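Local coordinates for protein endoglucanase (Clostridium thermocellum, PDB 2C4X) that forms the C-terminal PKD and CBM44 modules of a probable cellulase, a carbohydrate-binding part that recognises beta-glucan chains and xyloglucan, at residues A[164-178]-A[242-254]. The protein carries 1 engineered substitution. Sequence-based numbering, arbitrary orientation.
Sequences TTMTFRIWIPSGAPI and EFTIYVDAIDWLE. With CA (calcium ion), chain C.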
loop_
_atom_site.group_PDB
_atom_site.type_symbol
_atom_site.label_atom_id
_atom_site.label_comp_id
_atom_site.label_asym_id
_atom_site.label_seq_id
_atom_site.Cartn_x
_atom_site.Cartn_y
_atom_site.Cartn_z
ATOM N N THR A 164 10.775 -8.150 -6.788
ATOM C CA THR A 164 9.528 -7.389 -6.595
ATOM C C THR A 164 8.996 -7.472 -5.165
ATOM O O THR A 164 8.924 -8.554 -4.581
ATOM C CB THR A 164 8.418 -7.898 -7.555
ATOM O OG1 THR A 164 8.891 -7.858 -8.905
ATOM C CG2 THR A 164 7.121 -7.071 -7.433
ATOM N N THR A 165 8.617 -6.326 -4.608
ATOM C CA THR A 165 7.939 -6.305 -3.324
ATOM C C THR A 165 6.432 -6.222 -3.553
ATOM O O THR A 165 5.940 -5.283 -4.179
ATOM C CB THR A 165 8.428 -5.148 -2.432
ATOM O OG1 THR A 165 9.835 -5.286 -2.206
ATOM C CG2 THR A 165 7.704 -5.141 -1.087
HETATM N N MSE A 166 5.718 -7.228 -3.057
HETATM C CA MSE A 166 4.261 -7.265 -3.105
HETATM C C MSE A 166 3.689 -6.761 -1.788
HETATM O O MSE A 166 4.242 -7.042 -0.724
HETATM C CB MSE A 166 3.778 -8.701 -3.325
HETATM C CG MSE A 166 4.077 -9.292 -4.691
HETATM SE SE MSE A 166 4.339 -11.241 -4.558
HETATM C CE MSE A 166 6.240 -11.175 -4.050
ATOM N N THR A 167 2.567 -6.044 -1.870
ATOM C CA THR A 167 1.823 -5.599 -0.696
ATOM C C THR A 167 0.456 -6.283 -0.651
ATOM O O THR A 167 -0.324 -6.183 -1.600
ATOM C CB THR A 167 1.651 -4.055 -0.707
ATOM O OG1 THR A 167 2.939 -3.440 -0.663
ATOM C CG2 THR A 167 0.836 -3.575 0.478
ATOM N N PHE A 168 0.182 -6.982 0.451
ATOM C CA PHE A 168 -1.103 -7.648 0.673
ATOM C C PHE A 168 -1.887 -6.857 1.715
ATOM O O PHE A 168 -1.297 -6.308 2.648
ATOM C CB PHE A 168 -0.895 -9.067 1.218
ATOM C CG PHE A 168 -0.192 -10.009 0.271
ATOM C CD1 PHE A 168 1.186 -9.898 0.031
ATOM C CD2 PHE A 168 -0.900 -11.040 -0.342
ATOM C CE1 PHE A 168 1.843 -10.787 -0.833
ATOM C CE2 PHE A 168 -0.260 -11.941 -1.206
ATOM C CZ PHE A 168 1.119 -11.817 -1.450
ATOM N N ARG A 169 -3.206 -6.796 1.556
ATOM C CA ARG A 169 -4.087 -6.296 2.614
ATOM C C ARG A 169 -5.032 -7.404 3.074
ATOM O O ARG A 169 -5.786 -7.966 2.276
ATOM C CB ARG A 169 -4.866 -5.048 2.168
ATOM C CG ARG A 169 -4.025 -3.787 2.147
ATOM C CD ARG A 169 -3.295 -3.587 0.826
ATOM N NE ARG A 169 -2.596 -2.298 0.807
ATOM C CZ ARG A 169 -2.222 -1.649 -0.296
ATOM N NH1 ARG A 169 -2.479 -2.153 -1.498
ATOM N NH2 ARG A 169 -1.597 -0.481 -0.199
ATOM N N ILE A 170 -4.976 -7.717 4.364
ATOM C CA ILE A 170 -5.685 -8.867 4.913
ATOM C C ILE A 170 -6.437 -8.453 6.170
ATOM O O ILE A 170 -5.834 -7.979 7.131
ATOM C CB ILE A 170 -4.699 -10.046 5.235
ATOM C CG1 ILE A 170 -3.759 -10.316 4.053
ATOM C CG2 ILE A 170 -5.456 -11.325 5.615
ATOM C CD1 ILE A 170 -2.552 -11.213 4.390
ATOM N N TRP A 171 -7.753 -8.623 6.148
ATOM C CA TRP A 171 -8.596 -8.365 7.308
ATOM C C TRP A 171 -8.686 -9.650 8.119
ATOM O O TRP A 171 -9.247 -10.645 7.664
ATOM C CB TRP A 171 -9.991 -7.911 6.860
ATOM C CG TRP A 171 -10.804 -7.205 7.919
ATOM C CD1 TRP A 171 -10.884 -5.857 8.121
ATOM C CD2 TRP A 171 -11.657 -7.808 8.906
ATOM N NE1 TRP A 171 -11.726 -5.580 9.172
ATOM C CE2 TRP A 171 -12.215 -6.758 9.673
ATOM C CE3 TRP A 171 -12.001 -9.132 9.219
ATOM C CZ2 TRP A 171 -13.103 -6.990 10.736
ATOM C CZ3 TRP A 171 -12.883 -9.364 10.276
ATOM C CH2 TRP A 171 -13.425 -8.295 11.020
ATOM N N ILE A 172 -8.126 -9.629 9.322
ATOM C CA ILE A 172 -8.063 -10.823 10.163
ATOM C C ILE A 172 -8.994 -10.672 11.373
ATOM O O ILE A 172 -8.878 -9.693 12.111
ATOM C CB ILE A 172 -6.604 -11.100 10.601
ATOM C CG1 ILE A 172 -5.715 -11.296 9.361
ATOM C CG2 ILE A 172 -6.521 -12.309 11.540
ATOM C CD1 ILE A 172 -4.253 -10.960 9.569
ATOM N N PRO A 173 -9.922 -11.637 11.573
ATOM C CA PRO A 173 -10.876 -11.553 12.678
ATOM C C PRO A 173 -10.296 -12.052 14.004
ATOM O O PRO A 173 -9.336 -12.832 14.015
ATOM C CB PRO A 173 -12.005 -12.476 12.225
ATOM C CG PRO A 173 -11.290 -13.554 11.444
ATOM C CD PRO A 173 -10.118 -12.865 10.772
ATOM N N SER A 174 -10.890 -11.600 15.107
ATOM C CA SER A 174 -10.489 -12.022 16.445
ATOM C C SER A 174 -11.220 -13.294 16.865
ATOM O O SER A 174 -12.274 -13.624 16.316
ATOM C CB SER A 174 -10.767 -10.908 17.457
ATOM O OG SER A 174 -12.128 -10.532 17.410
ATOM N N GLY A 175 -10.656 -13.997 17.846
ATOM C CA GLY A 175 -11.234 -15.241 18.356
ATOM C C GLY A 175 -11.236 -16.384 17.356
ATOM O O GLY A 175 -12.103 -17.260 17.414
ATOM N N ALA A 176 -10.271 -16.375 16.435
ATOM C CA ALA A 176 -10.140 -17.420 15.422
ATOM C C ALA A 176 -9.172 -18.506 15.897
ATOM O O ALA A 176 -8.217 -18.204 16.621
ATOM C CB ALA A 176 -9.667 -16.822 14.091
ATOM N N PRO A 177 -9.417 -19.774 15.500
ATOM C CA PRO A 177 -8.540 -20.886 15.880
ATOM C C PRO A 177 -7.260 -20.946 15.039
ATOM O O PRO A 177 -6.949 -21.989 14.454
ATOM C CB PRO A 177 -9.409 -22.113 15.606
ATOM C CG PRO A 177 -10.265 -21.702 14.467
ATOM C CD PRO A 177 -10.564 -20.241 14.692
ATOM N N ILE A 178 -6.523 -19.840 14.981
ATOM C CA ILE A 178 -5.325 -19.798 14.145
ATOM C C ILE A 178 -4.066 -19.461 14.947
ATOM O O ILE A 178 -4.128 -18.719 15.939
ATOM C CB ILE A 178 -5.495 -18.870 12.887
ATOM C CG1 ILE A 178 -5.105 -17.426 13.175
ATOM C CG2 ILE A 178 -6.929 -18.907 12.358
ATOM C CD1 ILE A 178 -4.655 -16.682 11.923
ATOM N N GLU A 242 -14.819 -22.071 12.652
ATOM C CA GLU A 242 -15.027 -21.393 11.381
ATOM C C GLU A 242 -14.710 -19.906 11.530
ATOM O O GLU A 242 -15.114 -19.271 12.511
ATOM C CB GLU A 242 -16.464 -21.593 10.895
ATOM C CG GLU A 242 -16.724 -21.125 9.460
ATOM C CD GLU A 242 -18.174 -21.349 9.021
ATOM O OE1 GLU A 242 -19.051 -21.540 9.894
ATOM O OE2 GLU A 242 -18.438 -21.337 7.797
ATOM N N PHE A 243 -13.968 -19.368 10.563
ATOM C CA PHE A 243 -13.559 -17.964 10.571
ATOM C C PHE A 243 -13.469 -17.394 9.153
ATOM O O PHE A 243 -13.281 -18.137 8.179
ATOM C CB PHE A 243 -12.232 -17.777 11.331
ATOM C CG PHE A 243 -11.079 -18.587 10.778
ATOM C CD1 PHE A 243 -10.873 -19.905 11.185
ATOM C CD2 PHE A 243 -10.193 -18.026 9.868
ATOM C CE1 PHE A 243 -9.811 -20.654 10.683
ATOM C CE2 PHE A 243 -9.133 -18.766 9.356
ATOM C CZ PHE A 243 -8.937 -20.085 9.771
ATOM N N THR A 244 -13.595 -16.074 9.040
ATOM C CA THR A 244 -13.596 -15.423 7.737
ATOM C C THR A 244 -12.532 -14.343 7.632
ATOM O O THR A 244 -12.490 -13.396 8.424
ATOM C CB THR A 244 -15.004 -14.876 7.360
ATOM O OG1 THR A 244 -15.907 -15.978 7.233
ATOM C CG2 THR A 244 -14.961 -14.131 6.031
ATOM N N ILE A 245 -11.666 -14.515 6.639
ATOM C CA ILE A 245 -10.607 -13.561 6.336
ATOM C C ILE A 245 -10.978 -12.819 5.060
ATOM O O ILE A 245 -11.554 -13.401 4.146
ATOM C CB ILE A 245 -9.246 -14.292 6.210
ATOM C CG1 ILE A 245 -8.731 -14.671 7.605
ATOM C CG2 ILE A 245 -8.215 -13.447 5.457
ATOM C CD1 ILE A 245 -7.796 -15.845 7.614
ATOM N N TYR A 246 -10.678 -11.522 5.021
ATOM C CA TYR A 246 -10.883 -10.726 3.820
ATOM C C TYR A 246 -9.537 -10.330 3.229
ATOM O O TYR A 246 -8.587 -10.034 3.960
ATOM C CB TYR A 246 -11.738 -9.493 4.118
ATOM C CG TYR A 246 -13.129 -9.825 4.609
ATOM C CD1 TYR A 246 -13.364 -10.104 5.954
ATOM C CD2 TYR A 246 -14.207 -9.872 3.729
ATOM C CE1 TYR A 246 -14.642 -10.419 6.412
ATOM C CE2 TYR A 246 -15.487 -10.182 4.178
ATOM C CZ TYR A 246 -15.697 -10.452 5.523
ATOM O OH TYR A 246 -16.960 -10.753 5.984
ATOM N N VAL A 247 -9.465 -10.352 1.904
ATOM C CA VAL A 247 -8.230 -10.082 1.167
ATOM C C VAL A 247 -8.548 -9.153 0.006
ATOM O O VAL A 247 -9.494 -9.390 -0.742
ATOM C CB VAL A 247 -7.589 -11.381 0.601
ATOM C CG1 VAL A 247 -6.293 -11.064 -0.142
ATOM C CG2 VAL A 247 -7.340 -12.407 1.716
ATOM N N ASP A 248 -7.752 -8.101 -0.147
ATOM C CA ASP A 248 -7.997 -7.125 -1.207
ATOM C C ASP A 248 -6.742 -6.355 -1.515
ATOM O O ASP A 248 -5.828 -6.299 -0.690
ATOM C CB ASP A 248 -9.111 -6.138 -0.812
ATOM C CG ASP A 248 -9.621 -5.320 -1.993
ATOM O OD1 ASP A 248 -9.445 -5.757 -3.153
ATOM O OD2 ASP A 248 -10.205 -4.232 -1.776
ATOM N N ALA A 249 -6.714 -5.773 -2.712
ATOM C CA ALA A 249 -5.720 -4.776 -3.101
ATOM C C ALA A 249 -4.286 -5.287 -2.974
ATOM O O ALA A 249 -3.408 -4.591 -2.441
ATOM C CB ALA A 249 -5.924 -3.469 -2.317
ATOM N N ILE A 250 -4.059 -6.508 -3.458
ATOM C CA ILE A 250 -2.697 -7.035 -3.603
ATOM C C ILE A 250 -2.034 -6.272 -4.747
ATOM O O ILE A 250 -2.577 -6.190 -5.856
ATOM C CB ILE A 250 -2.669 -8.555 -3.865
ATOM C CG1 ILE A 250 -3.457 -9.296 -2.778
ATOM C CG2 ILE A 250 -1.228 -9.060 -3.914
ATOM C CD1 ILE A 250 -3.739 -10.759 -3.104
ATOM N N ASP A 251 -0.877 -5.687 -4.463
ATOM C CA ASP A 251 -0.295 -4.704 -5.363
ATOM C C ASP A 251 1.228 -4.753 -5.394
ATOM O O ASP A 251 1.875 -5.124 -4.411
ATOM C CB ASP A 251 -0.758 -3.298 -4.955
ATOM C CG ASP A 251 -0.781 -2.330 -6.118
ATOM O OD1 ASP A 251 -0.696 -2.782 -7.284
ATOM O OD2 ASP A 251 -0.895 -1.110 -5.866
ATOM N N TRP A 252 1.782 -4.377 -6.542
ATOM C CA TRP A 252 3.224 -4.218 -6.710
ATOM C C TRP A 252 3.484 -3.307 -7.904
ATOM O O TRP A 252 2.557 -2.975 -8.652
ATOM C CB TRP A 252 3.933 -5.571 -6.884
ATOM C CG TRP A 252 3.480 -6.349 -8.083
ATOM C CD1 TRP A 252 3.941 -6.222 -9.371
ATOM C CD2 TRP A 252 2.473 -7.370 -8.115
ATOM N NE1 TRP A 252 3.277 -7.100 -10.195
ATOM C CE2 TRP A 252 2.373 -7.818 -9.453
ATOM C CE3 TRP A 252 1.646 -7.952 -7.141
ATOM C CZ2 TRP A 252 1.475 -8.820 -9.844
ATOM C CZ3 TRP A 252 0.754 -8.953 -7.531
ATOM C CH2 TRP A 252 0.680 -9.373 -8.872
ATOM N N LEU A 253 4.748 -2.920 -8.072
ATOM C CA LEU A 253 5.168 -2.032 -9.147
ATOM C C LEU A 253 5.732 -2.777 -10.350
ATOM O O LEU A 253 6.416 -3.787 -10.200
ATOM C CB LEU A 253 6.221 -1.044 -8.631
ATOM C CG LEU A 253 5.783 0.087 -7.694
ATOM C CD1 LEU A 253 6.975 0.604 -6.889
ATOM C CD2 LEU A 253 5.119 1.227 -8.467
ATOM N N GLU A 254 5.455 -2.234 -11.535
ATOM C CA GLU A 254 5.969 -2.709 -12.837
ATOM C C GLU A 254 5.193 -3.919 -13.348
ATOM O O GLU A 254 4.304 -3.767 -14.192
ATOM C CB GLU A 254 7.487 -2.986 -12.824
ATOM C CG GLU A 254 8.355 -1.796 -12.407
ATOM C CD GLU A 254 9.690 -1.721 -13.153
ATOM O OE1 GLU A 254 9.901 -2.500 -14.111
ATOM O OE2 GLU A 254 10.529 -0.866 -12.790
HETATM CA CA CA C . -10.807 -3.831 -4.183
HETATM O O HOH W 1 8.132 -5.815 -10.445
HETATM O O HOH W 2 6.663 -3.315 -5.984
HETATM O O HOH W 3 4.243 -3.324 -2.934
HETATM O O HOH W 4 -2.706 -0.592 -3.942
HETATM O O HOH W 5 -13.504 -18.480 14.897
#
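Trp171 swings its indole carbon CG anti to the backbone N (chi1 -162°), while Tyr246 sets CG anti to its carbonyl carbon (chi1 -62°), and the two rings leave the same face of the sheet side by side. Tyr246 turns its edge toward the indole face in an offset edge-to-face pair, planes at 85°, with Tyr246 CD1 3.7 Å from Trp171 CE3; broad, flat rings suit cross-strand neighbours. Their backbones form a hydrogen-bonded antiparallel pair, Trp171 N to Tyr246 O being 2.7 Å.

Further along, Thr167 pairs with Asp251 (Thr167 N to Asp251 O, 2.8 Å). Between these pairs strand 242-251 has one residue more than strand 165-172, a surplus taken up by a beta bulge at Ala249, whose backbone is left-handed. Arg169 is long enough to exploit the bulge: bent at chi2, it gives NH1 to Ala249 O at 2.8 Å, near the guanidinium plane. Thr167 CG2 over one guanidinium face, a salt bridge from NE to Glu214 and a water joining NH1 to Asp251 OD2 help fix the group's rotation; Asp251 has its strongest polar partner in Lys102.

The other face is apolar and packs on strand 229-238 of the second sheet. Ile170 and Ile245, whose beta-branches fill space close to the backbone, touch tightly, CG2 to CG2 3.5 Å; Ile250 CG2 lies over the Phe168 ring, 4.2 Å from its centroid. Ile178, starting strand 178-187 of the second sheet, spans the sandwich with CG2 over the Phe243 ring (CH-pi).

Asp248, beside the bulge, grips calcium with both carboxylate oxygens; carboxylates of Asp99 and Glu106 and main-chain oxygens of Asn104, Lys133 and Arg136 complete the site. The two strands are neighbours in a five-stranded antiparallel sheet packed against another, the beta-sandwich of the CBM44 module.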